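Local atomic coordinates of activator of Hsp90 ATPase homologue 1/2-like C-terminal domain-containing protein (Rhodobacter sphaeroides, PDB entry 3PU2), a protein that is of unknown function but belongs to the AHA1 family of the SRPBCC superfamily, related to activators of the Hsp90 ATPase. Residues A36-P39 with A40-A44. Residues are numbered along the deposited sequence; the frame is centred on the assembly and turned at random.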
loop_
_atom_site.group_PDB
_atom_site.type_symbol
_atom_site.label_atom_id
_atom_site.label_comp_id
_atom_site.label_asym_id
_atom_site.label_seq_id
_atom_site.Cartn_x
_atom_site.Cartn_y
_atom_site.Cartn_z
ATOM N N ALA A 36 5.135 0.007 13.349
ATOM C CA ALA A 36 4.261 0.115 14.513
ATOM C C ALA A 36 2.889 0.714 14.179
ATOM O O ALA A 36 1.940 0.557 14.946
ATOM C CB ALA A 36 4.942 0.947 15.599
ATOM N N LEU A 37 2.790 1.390 13.037
ATOM C CA LEU A 37 1.547 2.019 12.617
ATOM C C LEU A 37 0.818 1.272 11.497
ATOM O O LEU A 37 -0.405 1.291 11.424
ATOM C CB LEU A 37 1.824 3.463 12.188
ATOM C CG LEU A 37 1.786 4.565 13.260
ATOM C CD1 LEU A 37 2.641 4.190 14.443
ATOM C CD2 LEU A 37 2.272 5.878 12.659
ATOM N N LEU A 38 1.560 0.602 10.626
ATOM C CA LEU A 38 0.945 -0.126 9.521
ATOM C C LEU A 38 -0.103 -1.157 9.926
ATOM O O LEU A 38 -1.103 -1.320 9.237
ATOM C CB LEU A 38 2.009 -0.828 8.687
ATOM C CG LEU A 38 2.752 0.002 7.649
ATOM C CD1 LEU A 38 3.946 -0.798 7.195
ATOM C CD2 LEU A 38 1.855 0.349 6.469
ATOM N N PRO A 39 0.126 -1.893 11.022
ATOM C CA PRO A 39 -0.842 -2.901 11.462
ATOM C C PRO A 39 -2.190 -2.323 11.880
ATOM O O PRO A 39 -3.223 -2.988 11.778
ATOM C CB PRO A 39 -0.127 -3.567 12.640
ATOM C CG PRO A 39 1.306 -3.453 12.267
ATOM C CD PRO A 39 1.385 -2.028 11.773
ATOM N N ALA A 40 -2.167 -1.080 12.349
ATOM C CA ALA A 40 -3.367 -0.413 12.811
ATOM C C ALA A 40 -4.329 0.084 11.725
ATOM O O ALA A 40 -5.347 0.700 12.040
ATOM C CB ALA A 40 -2.977 0.729 13.729
ATOM N N TRP A 41 -4.021 -0.169 10.457
ATOM C CA TRP A 41 -4.920 0.255 9.386
ATOM C C TRP A 41 -4.859 -0.600 8.127
ATOM O O TRP A 41 -5.889 -0.886 7.519
ATOM C CB TRP A 41 -4.670 1.707 8.991
ATOM C CG TRP A 41 -3.364 1.960 8.331
ATOM C CD1 TRP A 41 -2.163 2.238 8.942
ATOM C CD2 TRP A 41 -3.108 1.971 6.924
ATOM N NE1 TRP A 41 -1.181 2.422 7.994
ATOM C CE2 TRP A 41 -1.732 2.263 6.748
ATOM C CE3 TRP A 41 -3.903 1.760 5.790
ATOM C CZ2 TRP A 41 -1.140 2.350 5.482
ATOM C CZ3 TRP A 41 -3.303 1.847 4.526
ATOM C CH2 TRP A 41 -1.935 2.138 4.388
ATOM N N LEU A 42 -3.660 -1.011 7.737
ATOM C CA LEU A 42 -3.483 -1.821 6.535
ATOM C C LEU A 42 -3.773 -3.312 6.725
ATOM O O LEU A 42 -2.866 -4.138 6.809
ATOM C CB LEU A 42 -2.068 -1.642 5.999
ATOM C CG LEU A 42 -1.743 -2.449 4.743
ATOM C CD1 LEU A 42 -2.734 -2.129 3.627
ATOM C CD2 LEU A 42 -0.319 -2.125 4.322
ATOM N N PHE A 43 -5.058 -3.636 6.776
ATOM C CA PHE A 43 -5.519 -5.003 6.949
ATOM C C PHE A 43 -6.940 -5.095 6.411
ATOM O O PHE A 43 -7.625 -4.081 6.285
ATOM C CB PHE A 43 -5.513 -5.362 8.426
ATOM C CG PHE A 43 -6.476 -4.566 9.234
ATOM C CD1 PHE A 43 -7.768 -5.032 9.466
ATOM C CD2 PHE A 43 -6.101 -3.333 9.765
ATOM C CE1 PHE A 43 -8.681 -4.281 10.223
ATOM C CE2 PHE A 43 -7.005 -2.562 10.529
ATOM C CZ PHE A 43 -8.302 -3.043 10.757
ATOM N N ALA A 44 -7.381 -6.303 6.072
ATOM C CA ALA A 44 -8.746 -6.474 5.583
ATOM C C ALA A 44 -9.590 -7.087 6.702
ATOM O O ALA A 44 -9.061 -7.490 7.742
ATOM C CB ALA A 44 -8.765 -7.355 4.356
#
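The backbone from L37 to L42 makes a compact turn: A40 N bonds to L37 O at 3.1 Å from above the carbonyl plane, while L38 O takes a nearly head-on bond from L42 N (3.0 Å, C=O...N 166°) and a weak one from W41 N. L42 then forms the centre of an inverse gamma turn, with F43 N bonded to W41 O at 3.0 Å. The indole of W41 folds back over this turn, its CG set between its own backbone N and carbonyl carbon (chi1 68°). Its CD1 edge reaches L37 O at 3.2 Å, near the ring plane, and L38 O lies over one face. At the six-membered end, CZ2 packs against the CD2 methyl of L38 (3.7 Å), the two side chains running side by side. The CB of L42 sits over the centre of one indole face, 3.7 Å above its plane; L42 also lies alongside L38, with CD2 meeting CD2 at 3.9 Å. An alanine in place of W41 would probably leave L38 CD2 and L42 CB without their flat partner, open a gap between the turn and helix 139-156, and leave A31 O without the indole N-H. F43 CD2 approaches P39 O at 3.5 Å, obliquely to the ring. The turn lies in the loop between helix 25-33 and strand 49-54. W41 NE1 ties it back to A31 O of that helix, and W41 O bonds to H149, whose ring stacks on F43. In this Bet v 1-like fold, the loop thus joins sheet and long C-terminal helix: L38 and L42 touch strands 49-54 and 61-67, whereas W41 packs on Y147 and L150 of helix 139-156.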